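Local coordinates for spindle pole body-associated protein VIK1 (Saccharomyces cerevisiae, PDB 2O0A) that recruits the minus end-directed kinesin Kar3 to microtubules and spindle poles, its C-terminal part, described here, having a kinesin motor fold without a nucleotide-binding site, at residues A[104-115]-A[222-230]; A[234-242]-A[251-259]. One frame throughout, in Å; residues are numbered along the deposited sequence.

Interaction 1. Residues A[104-115]-A[222-230]; sequences HGSLRESLIKFL and DFYFIELNN
With CG anti to the backbone N in both Leu111 (chi1 173°) and Phe225 (chi1 177°), the leucine from helix 105-115 and the ring from strand 222-228 slide past each other in opposite directions. Leu111 CD2 lies over one face of the Phe225 ring, 3.6 Å from its centroid, in a CH-pi contact. The same methyl reaches the edge of a second ring, with CD2 3.9 Å from Phe223 CE2.

Beyond this apolar row Arg108 bends at chi3 and grips Glu227 in a side-on salt bridge, the two flat groups turned 57° apart. Arg108 NE gives a nearly straight 2.9 Å bond to the syn lone pair of Glu227 OE1, and NH2 a more bent one of 3.0 Å to OE2. Asn229 ND2 hydrogen-bonds OE2 from the same face of the carboxylate plane as NH2, and a water ties that oxygen to His104 O. Arg108 also bonds the carbonyls of Phe185 and Cys187 and the carboxylate of Asp188, which Asn229 shares, so the buried charges have several partners. This is the helix-on-central-sheet packing of the kinesin motor fold; the connection into the helix from the adjacent strand 94-99 is, by topology, where active kinesins carry the P-loop.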
loop_
_atom_site.group_PDB
_atom_site.type_symbol
_atom_site.label_atom_id
_atom_site.label_comp_id
_atom_site.label_asym_id
_atom_site.label_seq_id
_atom_site.Cartn_x
_atom_site.Cartn_y
_atom_site.Cartn_z
ATOM N N HIS A 104 -2.740 -9.727 7.281
ATOM C CA HIS A 104 -1.875 -8.595 7.587
ATOM C C HIS A 104 -2.605 -7.402 8.227
ATOM O O HIS A 104 -2.380 -6.218 7.864
ATOM C CB HIS A 104 -1.140 -8.158 6.321
ATOM C CG HIS A 104 0.165 -8.868 6.104
ATOM N ND1 HIS A 104 1.385 -8.235 6.215
ATOM C CD2 HIS A 104 0.439 -10.158 5.796
ATOM C CE1 HIS A 104 2.353 -9.106 5.985
ATOM N NE2 HIS A 104 1.808 -10.279 5.722
ATOM N N GLY A 105 -3.458 -7.682 9.210
ATOM C CA GLY A 105 -4.142 -6.609 9.939
ATOM C C GLY A 105 -3.220 -5.636 10.650
ATOM O O GLY A 105 -3.552 -4.452 10.801
ATOM N N SER A 106 -2.057 -6.109 11.096
ATOM C CA SER A 106 -1.127 -5.243 11.809
ATOM C C SER A 106 -0.632 -4.087 10.931
ATOM O O SER A 106 -0.382 -2.980 11.426
ATOM C CB SER A 106 0.063 -6.045 12.360
ATOM O OG SER A 106 0.807 -6.590 11.295
ATOM N N LEU A 107 -0.489 -4.344 9.630
ATOM C CA LEU A 107 -0.055 -3.295 8.697
ATOM C C LEU A 107 -1.124 -2.217 8.576
ATOM O O LEU A 107 -0.824 -1.009 8.587
ATOM C CB LEU A 107 0.281 -3.878 7.319
ATOM C CG LEU A 107 0.952 -2.882 6.373
ATOM C CD1 LEU A 107 2.425 -2.581 6.802
ATOM C CD2 LEU A 107 0.905 -3.391 4.942
ATOM N N ARG A 108 -2.374 -2.662 8.474
ATOM C CA ARG A 108 -3.525 -1.777 8.435
ATOM C C ARG A 108 -3.606 -0.894 9.687
ATOM O O ARG A 108 -3.767 0.324 9.590
ATOM C CB ARG A 108 -4.804 -2.602 8.248
ATOM C CG ARG A 108 -6.041 -1.746 8.019
ATOM C CD ARG A 108 -7.306 -2.578 8.155
ATOM N NE ARG A 108 -7.203 -3.781 7.354
ATOM C CZ ARG A 108 -7.419 -5.033 7.766
ATOM N NH1 ARG A 108 -7.853 -5.335 8.989
ATOM N NH2 ARG A 108 -7.245 -6.010 6.901
ATOM N N GLU A 109 -3.443 -1.527 10.851
ATOM C CA GLU A 109 -3.424 -0.857 12.145
ATOM C C GLU A 109 -2.328 0.215 12.175
ATOM O O GLU A 109 -2.570 1.370 12.531
ATOM C CB GLU A 109 -3.137 -1.919 13.205
ATOM C CG GLU A 109 -3.106 -1.461 14.640
ATOM C CD GLU A 109 -2.903 -2.630 15.596
ATOM O OE1 GLU A 109 -1.893 -3.360 15.466
ATOM O OE2 GLU A 109 -3.766 -2.823 16.476
ATOM N N SER A 110 -1.126 -0.183 11.768
ATOM C CA SER A 110 0.021 0.719 11.760
ATOM C C SER A 110 -0.182 1.896 10.820
ATOM O O SER A 110 0.211 3.019 11.137
ATOM C CB SER A 110 1.302 -0.042 11.410
ATOM O OG SER A 110 1.612 -0.919 12.491
ATOM N N LEU A 111 -0.817 1.628 9.682
ATOM C CA LEU A 111 -1.086 2.679 8.715
ATOM C C LEU A 111 -1.970 3.744 9.345
ATOM O O LEU A 111 -1.670 4.930 9.281
ATOM C CB LEU A 111 -1.778 2.109 7.470
ATOM C CG LEU A 111 -2.262 3.134 6.445
ATOM C CD1 LEU A 111 -1.124 3.973 5.867
ATOM C CD2 LEU A 111 -3.009 2.420 5.347
ATOM N N ILE A 112 -3.067 3.316 9.956
ATOM C CA ILE A 112 -4.028 4.262 10.521
ATOM C C ILE A 112 -3.404 5.088 11.642
ATOM O O ILE A 112 -3.621 6.292 11.728
ATOM C CB ILE A 112 -5.277 3.525 11.014
ATOM C CG1 ILE A 112 -6.294 3.330 9.885
ATOM C CG2 ILE A 112 -5.988 4.337 12.108
ATOM C CD1 ILE A 112 -5.760 3.159 8.516
ATOM N N LYS A 113 -2.580 4.445 12.457
ATOM C CA LYS A 113 -1.899 5.146 13.542
ATOM C C LYS A 113 -0.937 6.210 12.997
ATOM O O LYS A 113 -0.876 7.333 13.513
ATOM C CB LYS A 113 -1.159 4.144 14.419
ATOM C CG LYS A 113 -2.092 3.285 15.231
ATOM C CD LYS A 113 -1.388 2.676 16.415
ATOM C CE LYS A 113 -0.810 1.320 16.099
ATOM N NZ LYS A 113 -0.315 0.676 17.358
ATOM N N PHE A 114 -0.189 5.851 11.955
ATOM C CA PHE A 114 0.726 6.771 11.286
ATOM C C PHE A 114 -0.006 8.012 10.751
ATOM O O PHE A 114 0.493 9.147 10.832
ATOM C CB PHE A 114 1.457 6.025 10.156
ATOM C CG PHE A 114 2.144 6.937 9.187
ATOM C CD1 PHE A 114 3.325 7.585 9.556
ATOM C CD2 PHE A 114 1.629 7.155 7.914
ATOM C CE1 PHE A 114 3.970 8.442 8.688
ATOM C CE2 PHE A 114 2.274 8.011 7.017
ATOM C CZ PHE A 114 3.452 8.677 7.418
ATOM N N LEU A 115 -1.186 7.788 10.180
ATOM C CA LEU A 115 -1.957 8.877 9.591
ATOM C C LEU A 115 -2.670 9.702 10.634
ATOM O O LEU A 115 -2.650 10.930 10.563
ATOM C CB LEU A 115 -3.008 8.334 8.630
ATOM C CG LEU A 115 -2.458 7.596 7.421
ATOM C CD1 LEU A 115 -3.600 7.018 6.587
ATOM C CD2 LEU A 115 -1.556 8.524 6.601
ATOM N N ASP A 222 -7.175 12.595 -1.768
ATOM C CA ASP A 222 -7.639 11.217 -1.555
ATOM C C ASP A 222 -6.462 10.268 -1.508
ATOM O O ASP A 222 -5.541 10.369 -2.316
ATOM C CB ASP A 222 -8.553 10.765 -2.690
ATOM C CG ASP A 222 -9.811 11.613 -2.813
ATOM O OD1 ASP A 222 -10.321 12.107 -1.789
ATOM O OD2 ASP A 222 -10.290 11.763 -3.959
ATOM N N PHE A 223 -6.526 9.345 -0.549
ATOM C CA PHE A 223 -5.561 8.257 -0.419
ATOM C C PHE A 223 -6.296 6.924 -0.396
ATOM O O PHE A 223 -7.291 6.788 0.313
ATOM C CB PHE A 223 -4.766 8.440 0.879
ATOM C CG PHE A 223 -3.999 7.208 1.281
ATOM C CD1 PHE A 223 -2.939 6.772 0.493
ATOM C CD2 PHE A 223 -4.349 6.483 2.426
ATOM C CE1 PHE A 223 -2.227 5.622 0.815
ATOM C CE2 PHE A 223 -3.644 5.316 2.778
ATOM C CZ PHE A 223 -2.575 4.880 1.969
ATOM N N TYR A 224 -5.795 5.935 -1.149
ATOM C CA TYR A 224 -6.415 4.611 -1.194
ATOM C C TYR A 224 -5.423 3.570 -0.744
ATOM O O TYR A 224 -4.338 3.472 -1.316
ATOM C CB TYR A 224 -6.895 4.261 -2.611
ATOM C CG TYR A 224 -7.806 5.299 -3.200
ATOM C CD1 TYR A 224 -9.194 5.136 -3.158
ATOM C CD2 TYR A 224 -7.275 6.435 -3.821
ATOM C CE1 TYR A 224 -10.039 6.106 -3.708
ATOM C CE2 TYR A 224 -8.121 7.404 -4.362
ATOM C CZ TYR A 224 -9.480 7.229 -4.301
ATOM O OH TYR A 224 -10.314 8.183 -4.859
ATOM N N PHE A 225 -5.809 2.791 0.265
ATOM C CA PHE A 225 -5.024 1.644 0.711
ATOM C C PHE A 225 -5.719 0.385 0.231
ATOM O O PHE A 225 -6.846 0.079 0.647
ATOM C CB PHE A 225 -4.901 1.673 2.232
ATOM C CG PHE A 225 -4.178 0.495 2.826
ATOM C CD1 PHE A 225 -2.920 0.123 2.384
ATOM C CD2 PHE A 225 -4.746 -0.195 3.894
ATOM C CE1 PHE A 225 -2.235 -0.957 2.968
ATOM C CE2 PHE A 225 -4.072 -1.269 4.493
ATOM C CZ PHE A 225 -2.809 -1.654 4.027
ATOM N N ILE A 226 -5.053 -0.323 -0.674
ATOM C CA ILE A 226 -5.609 -1.518 -1.291
ATOM C C ILE A 226 -4.931 -2.735 -0.667
ATOM O O ILE A 226 -3.709 -2.803 -0.616
ATOM C CB ILE A 226 -5.384 -1.498 -2.820
ATOM C CG1 ILE A 226 -6.064 -0.283 -3.451
ATOM C CG2 ILE A 226 -5.817 -2.837 -3.442
ATOM C CD1 ILE A 226 -7.576 -0.207 -3.229
ATOM N N GLU A 227 -5.733 -3.686 -0.166
ATOM C CA GLU A 227 -5.191 -4.908 0.410
ATOM C C GLU A 227 -5.559 -6.091 -0.475
ATOM O O GLU A 227 -6.734 -6.398 -0.664
ATOM C CB GLU A 227 -5.704 -5.126 1.831
ATOM C CG GLU A 227 -5.129 -4.125 2.818
ATOM C CD GLU A 227 -5.755 -4.265 4.193
ATOM O OE1 GLU A 227 -6.794 -3.628 4.444
ATOM O OE2 GLU A 227 -5.192 -4.985 5.020
ATOM N N LEU A 228 -4.537 -6.737 -1.011
ATOM C CA LEU A 228 -4.709 -7.985 -1.736
ATOM C C LEU A 228 -3.961 -9.024 -0.914
ATOM O O LEU A 228 -2.769 -9.187 -1.075
ATOM C CB LEU A 228 -4.148 -7.856 -3.149
ATOM C CG LEU A 228 -4.906 -6.897 -4.073
ATOM C CD1 LEU A 228 -4.048 -6.456 -5.217
ATOM C CD2 LEU A 228 -6.221 -7.551 -4.542
ATOM N N ASN A 229 -4.669 -9.697 -0.009
ATOM C CA ASN A 229 -3.987 -10.358 1.118
ATOM C C ASN A 229 -4.025 -11.889 1.091
ATOM O O ASN A 229 -3.774 -12.546 2.112
ATOM C CB ASN A 229 -4.486 -9.820 2.473
ATOM C CG ASN A 229 -4.034 -8.374 2.766
ATOM O OD1 ASN A 229 -3.324 -7.722 1.970
ATOM N ND2 ASN A 229 -4.452 -7.874 3.925
ATOM N N ASN A 230 -4.315 -12.440 -0.081
ATOM C CA ASN A 230 -4.108 -13.868 -0.340
ATOM C C ASN A 230 -3.731 -14.106 -1.805
ATOM O O ASN A 230 -3.905 -13.209 -2.639
ATOM C CB ASN A 230 -5.315 -14.702 0.123
ATOM C CG ASN A 230 -6.629 -14.222 -0.458
ATOM O OD1 ASN A 230 -7.601 -14.021 0.279
ATOM N ND2 ASN A 230 -6.681 -14.057 -1.777
HETATM O O HOH W 1 -2.581 -5.084 5.332
#

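Interaction 2. Residues A[234-242]-A[251-259]; sequences IEQFDKSIF and IALVLKKLI
Ile241 enters a hole formed by Ala252, Leu255, Lys256 and Ile259, a knobs-into-holes contact between helices 234-242 and 251-259, and its side chain shows how a branched residue uses each arm. At CB the chain divides. The CG2 branch turns back within its own helix and lies over the centre of the Phe242 ring, while CG1, anti to the carbonyl carbon (chi1 -67°), heads for the neighbouring helix. The terminal CD1 reaches farther along, 3.8 Å from Leu255 CB. It presses on Lys256 CG at a tight 3.5 Å, sliding alongside the lysine chain in the opposite direction, and meets Ile259 CD1 tip to tip at 4.0 Å.

Next to it in the chain, Ser240 meets Ala252 where the two backbones come nearest. Ser240 CB and Ala252 CB touch at 3.5 Å, closer than usual for two carbons. The signed crossing angle of the two short helical segments is -67°. Phe237 extends the apolar side, its CD1 lying 3.8 Å from Leu255 CD1, with Ile259 CD1 more distantly at the ring edge. Phe237 also touches Ile282 of helix 276-289, and Leu255 touches Met198 of strand 197-207.

By their order in the chain, the two helices probably correspond to those that follow the switch II strand in kinesins, a region that in motor kinesins faces the microtubule. Beside the inserted isoleucine, Lys256 bends at its last torsion, and a water that accepts from NZ at 2.9 Å donates to Ser240 O at 2.7 Å. The chemistry is thus mainly hydrophobic and steric: the crossing is accompanied by close, interlocking apolar contacts, while the clear polar link is a water bridge at the margin.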
loop_
_atom_site.group_PDB
_atom_site.type_symbol
_atom_site.label_atom_id
_atom_site.label_comp_id
_atom_site.label_asym_id
_atom_site.label_seq_id
_atom_site.Cartn_x
_atom_site.Cartn_y
_atom_site.Cartn_z
ATOM N N ILE A 234 -4.210 -11.797 -5.326
ATOM C CA ILE A 234 -3.040 -11.295 -6.046
ATOM C C ILE A 234 -3.044 -11.727 -7.518
ATOM O O ILE A 234 -2.655 -10.965 -8.402
ATOM C CB ILE A 234 -1.742 -11.744 -5.351
ATOM C CG1 ILE A 234 -1.618 -11.055 -3.988
ATOM C CG2 ILE A 234 -0.529 -11.459 -6.221
ATOM C CD1 ILE A 234 -0.632 -11.726 -3.044
ATOM N N GLU A 235 -3.476 -12.966 -7.751
ATOM C CA GLU A 235 -3.546 -13.519 -9.093
ATOM C C GLU A 235 -4.635 -12.866 -9.922
ATOM O O GLU A 235 -4.462 -12.658 -11.126
ATOM C CB GLU A 235 -3.770 -15.023 -9.029
ATOM C CG GLU A 235 -2.556 -15.790 -8.565
ATOM C CD GLU A 235 -2.839 -17.268 -8.409
ATOM O OE1 GLU A 235 -4.025 -17.645 -8.254
ATOM O OE2 GLU A 235 -1.864 -18.046 -8.421
ATOM N N GLN A 236 -5.741 -12.522 -9.262
ATOM C CA GLN A 236 -6.817 -11.769 -9.899
ATOM C C GLN A 236 -6.304 -10.401 -10.351
ATOM O O GLN A 236 -6.556 -9.978 -11.476
ATOM C CB GLN A 236 -8.029 -11.651 -8.970
ATOM C CG GLN A 236 -9.349 -11.431 -9.694
ATOM C CD GLN A 236 -10.559 -11.673 -8.809
ATOM O OE1 GLN A 236 -11.505 -10.887 -8.811
ATOM N NE2 GLN A 236 -10.536 -12.764 -8.049
ATOM N N PHE A 237 -5.538 -9.730 -9.488
ATOM C CA PHE A 237 -4.851 -8.501 -9.870
ATOM C C PHE A 237 -3.970 -8.732 -11.095
ATOM O O PHE A 237 -4.027 -7.989 -12.073
ATOM C CB PHE A 237 -4.035 -7.971 -8.678
ATOM C CG PHE A 237 -2.880 -7.078 -9.050
ATOM C CD1 PHE A 237 -3.087 -5.834 -9.645
ATOM C CD2 PHE A 237 -1.571 -7.469 -8.770
ATOM C CE1 PHE A 237 -2.003 -5.004 -9.962
ATOM C CE2 PHE A 237 -0.494 -6.657 -9.082
ATOM C CZ PHE A 237 -0.704 -5.417 -9.679
ATOM N N ASP A 238 -3.160 -9.785 -11.048
ATOM C CA ASP A 238 -2.239 -10.064 -12.142
ATOM C C ASP A 238 -2.976 -10.314 -13.459
ATOM O O ASP A 238 -2.602 -9.761 -14.491
ATOM C CB ASP A 238 -1.371 -11.275 -11.807
ATOM C CG ASP A 238 -0.343 -11.558 -12.878
ATOM O OD1 ASP A 238 0.625 -10.786 -12.974
ATOM O OD2 ASP A 238 -0.508 -12.550 -13.633
ATOM N N LYS A 239 -4.003 -11.161 -13.396
ATOM C CA LYS A 239 -4.831 -11.499 -14.560
ATOM C C LYS A 239 -5.558 -10.283 -15.093
ATOM O O LYS A 239 -5.508 -10.002 -16.293
ATOM C CB LYS A 239 -5.855 -12.575 -14.202
ATOM C CG LYS A 239 -5.526 -13.965 -14.706
ATOM C CD LYS A 239 -6.653 -14.936 -14.405
ATOM C CE LYS A 239 -6.744 -15.242 -12.918
ATOM N NZ LYS A 239 -7.706 -16.345 -12.637
ATOM N N SER A 240 -6.221 -9.561 -14.192
ATOM C CA SER A 240 -7.063 -8.426 -14.572
ATOM C C SER A 240 -6.285 -7.196 -15.035
ATOM O O SER A 240 -6.834 -6.376 -15.768
ATOM C CB SER A 240 -8.005 -8.046 -13.426
ATOM O OG SER A 240 -7.346 -7.235 -12.468
ATOM N N ILE A 241 -5.027 -7.063 -14.601
ATOM C CA ILE A 241 -4.175 -5.931 -14.988
ATOM C C ILE A 241 -3.179 -6.243 -16.112
ATOM O O ILE A 241 -3.080 -5.483 -17.078
ATOM C CB ILE A 241 -3.425 -5.301 -13.758
ATOM C CG1 ILE A 241 -4.406 -4.621 -12.782
ATOM C CG2 ILE A 241 -2.293 -4.344 -14.198
ATOM C CD1 ILE A 241 -5.282 -3.517 -13.384
ATOM N N PHE A 242 -2.447 -7.353 -15.992
ATOM C CA PHE A 242 -1.366 -7.661 -16.927
ATOM C C PHE A 242 -1.724 -8.670 -18.026
ATOM O O PHE A 242 -1.074 -8.684 -19.066
ATOM C CB PHE A 242 -0.125 -8.161 -16.177
ATOM C CG PHE A 242 0.422 -7.176 -15.181
ATOM C CD1 PHE A 242 0.351 -7.443 -13.815
ATOM C CD2 PHE A 242 0.998 -5.980 -15.608
ATOM C CE1 PHE A 242 0.859 -6.543 -12.891
ATOM C CE2 PHE A 242 1.504 -5.064 -14.683
ATOM C CZ PHE A 242 1.428 -5.352 -13.323
ATOM N N ILE A 251 -13.346 -5.113 -9.143
ATOM C CA ILE A 251 -11.952 -5.148 -8.700
ATOM C C ILE A 251 -10.982 -4.660 -9.782
ATOM O O ILE A 251 -10.119 -3.818 -9.523
ATOM C CB ILE A 251 -11.567 -6.544 -8.145
ATOM C CG1 ILE A 251 -12.170 -6.728 -6.741
ATOM C CG2 ILE A 251 -10.041 -6.744 -8.124
ATOM C CD1 ILE A 251 -12.262 -8.165 -6.266
ATOM N N ALA A 252 -11.127 -5.170 -11.004
ATOM C CA ALA A 252 -10.233 -4.758 -12.085
ATOM C C ALA A 252 -10.397 -3.281 -12.396
ATOM O O ALA A 252 -9.412 -2.581 -12.648
ATOM C CB ALA A 252 -10.476 -5.599 -13.335
ATOM N N LEU A 253 -11.639 -2.800 -12.363
ATOM C CA LEU A 253 -11.921 -1.389 -12.637
ATOM C C LEU A 253 -11.307 -0.467 -11.574
ATOM O O LEU A 253 -10.745 0.580 -11.905
ATOM C CB LEU A 253 -13.428 -1.143 -12.797
ATOM C CG LEU A 253 -14.105 -1.743 -14.043
ATOM C CD1 LEU A 253 -15.586 -1.403 -14.063
ATOM C CD2 LEU A 253 -13.458 -1.300 -15.354
ATOM N N VAL A 254 -11.399 -0.862 -10.303
ATOM C CA VAL A 254 -10.732 -0.108 -9.221
ATOM C C VAL A 254 -9.215 -0.013 -9.434
ATOM O O VAL A 254 -8.637 1.079 -9.401
ATOM C CB VAL A 254 -11.015 -0.720 -7.826
ATOM C CG1 VAL A 254 -10.110 -0.079 -6.757
ATOM C CG2 VAL A 254 -12.462 -0.536 -7.461
ATOM N N LEU A 255 -8.587 -1.163 -9.658
ATOM C CA LEU A 255 -7.140 -1.236 -9.840
ATOM C C LEU A 255 -6.683 -0.448 -11.069
ATOM O O LEU A 255 -5.733 0.327 -11.009
ATOM C CB LEU A 255 -6.686 -2.692 -9.905
ATOM C CG LEU A 255 -6.810 -3.417 -8.562
ATOM C CD1 LEU A 255 -6.699 -4.923 -8.758
ATOM C CD2 LEU A 255 -5.743 -2.909 -7.622
ATOM N N LYS A 256 -7.411 -0.593 -12.169
ATOM C CA LYS A 256 -7.074 0.170 -13.365
ATOM C C LYS A 256 -7.187 1.663 -13.143
ATOM O O LYS A 256 -6.337 2.426 -13.611
ATOM C CB LYS A 256 -7.976 -0.230 -14.524
ATOM C CG LYS A 256 -7.588 -1.544 -15.127
ATOM C CD LYS A 256 -8.674 -2.084 -16.047
ATOM C CE LYS A 256 -8.294 -3.461 -16.544
ATOM N NZ LYS A 256 -7.139 -3.434 -17.486
ATOM N N LYS A 257 -8.244 2.076 -12.447
ATOM C CA LYS A 257 -8.464 3.483 -12.141
ATOM C C LYS A 257 -7.358 4.048 -11.262
ATOM O O LYS A 257 -6.859 5.131 -11.506
ATOM C CB LYS A 257 -9.824 3.698 -11.465
ATOM C CG LYS A 257 -10.091 5.155 -11.088
ATOM C CD LYS A 257 -10.262 6.022 -12.325
ATOM C CE LYS A 257 -11.070 7.249 -12.015
ATOM N NZ LYS A 257 -11.461 7.922 -13.284
ATOM N N LEU A 258 -6.965 3.307 -10.227
ATOM C CA LEU A 258 -5.922 3.816 -9.343
ATOM C C LEU A 258 -4.556 3.910 -10.014
ATOM O O LEU A 258 -3.821 4.873 -9.830
ATOM C CB LEU A 258 -5.836 2.951 -8.090
ATOM C CG LEU A 258 -7.049 3.036 -7.171
ATOM C CD1 LEU A 258 -6.797 2.117 -5.990
ATOM C CD2 LEU A 258 -7.281 4.475 -6.701
ATOM N N ILE A 259 -4.220 2.897 -10.802
ATOM C CA ILE A 259 -2.939 2.876 -11.495
ATOM C C ILE A 259 -2.853 4.016 -12.524
ATOM O O ILE A 259 -1.820 4.668 -12.658
ATOM C CB ILE A 259 -2.718 1.509 -12.165
ATOM C CG1 ILE A 259 -2.490 0.440 -11.086
ATOM C CG2 ILE A 259 -1.569 1.578 -13.199
ATOM C CD1 ILE A 259 -2.759 -1.006 -11.526
HETATM O O HOH W 2 -7.647 -6.155 -18.315
#

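In the fold
Strand 221-228 joins the two contacts: one side of it faces helix 105-116 in interaction 1, while residues alternating with these turn to the opposite side and the helices of interaction 2, where Tyr224 and Ile226 pack on Leu258 and Leu228 on Phe237. The strand then runs almost directly into helix 231-243. Interaction 1 is the more central, about 7 Å from the centre of the chain against about 14 Å for interaction 2, and their own centres lie about 18 Å apart. Depth and chemistry differ together. The buried contact combines aromatic packing with a multiply bonded ion pair; the partly buried one relies mainly on apolar interlocking and keeps its lysine amine at a hydrated edge.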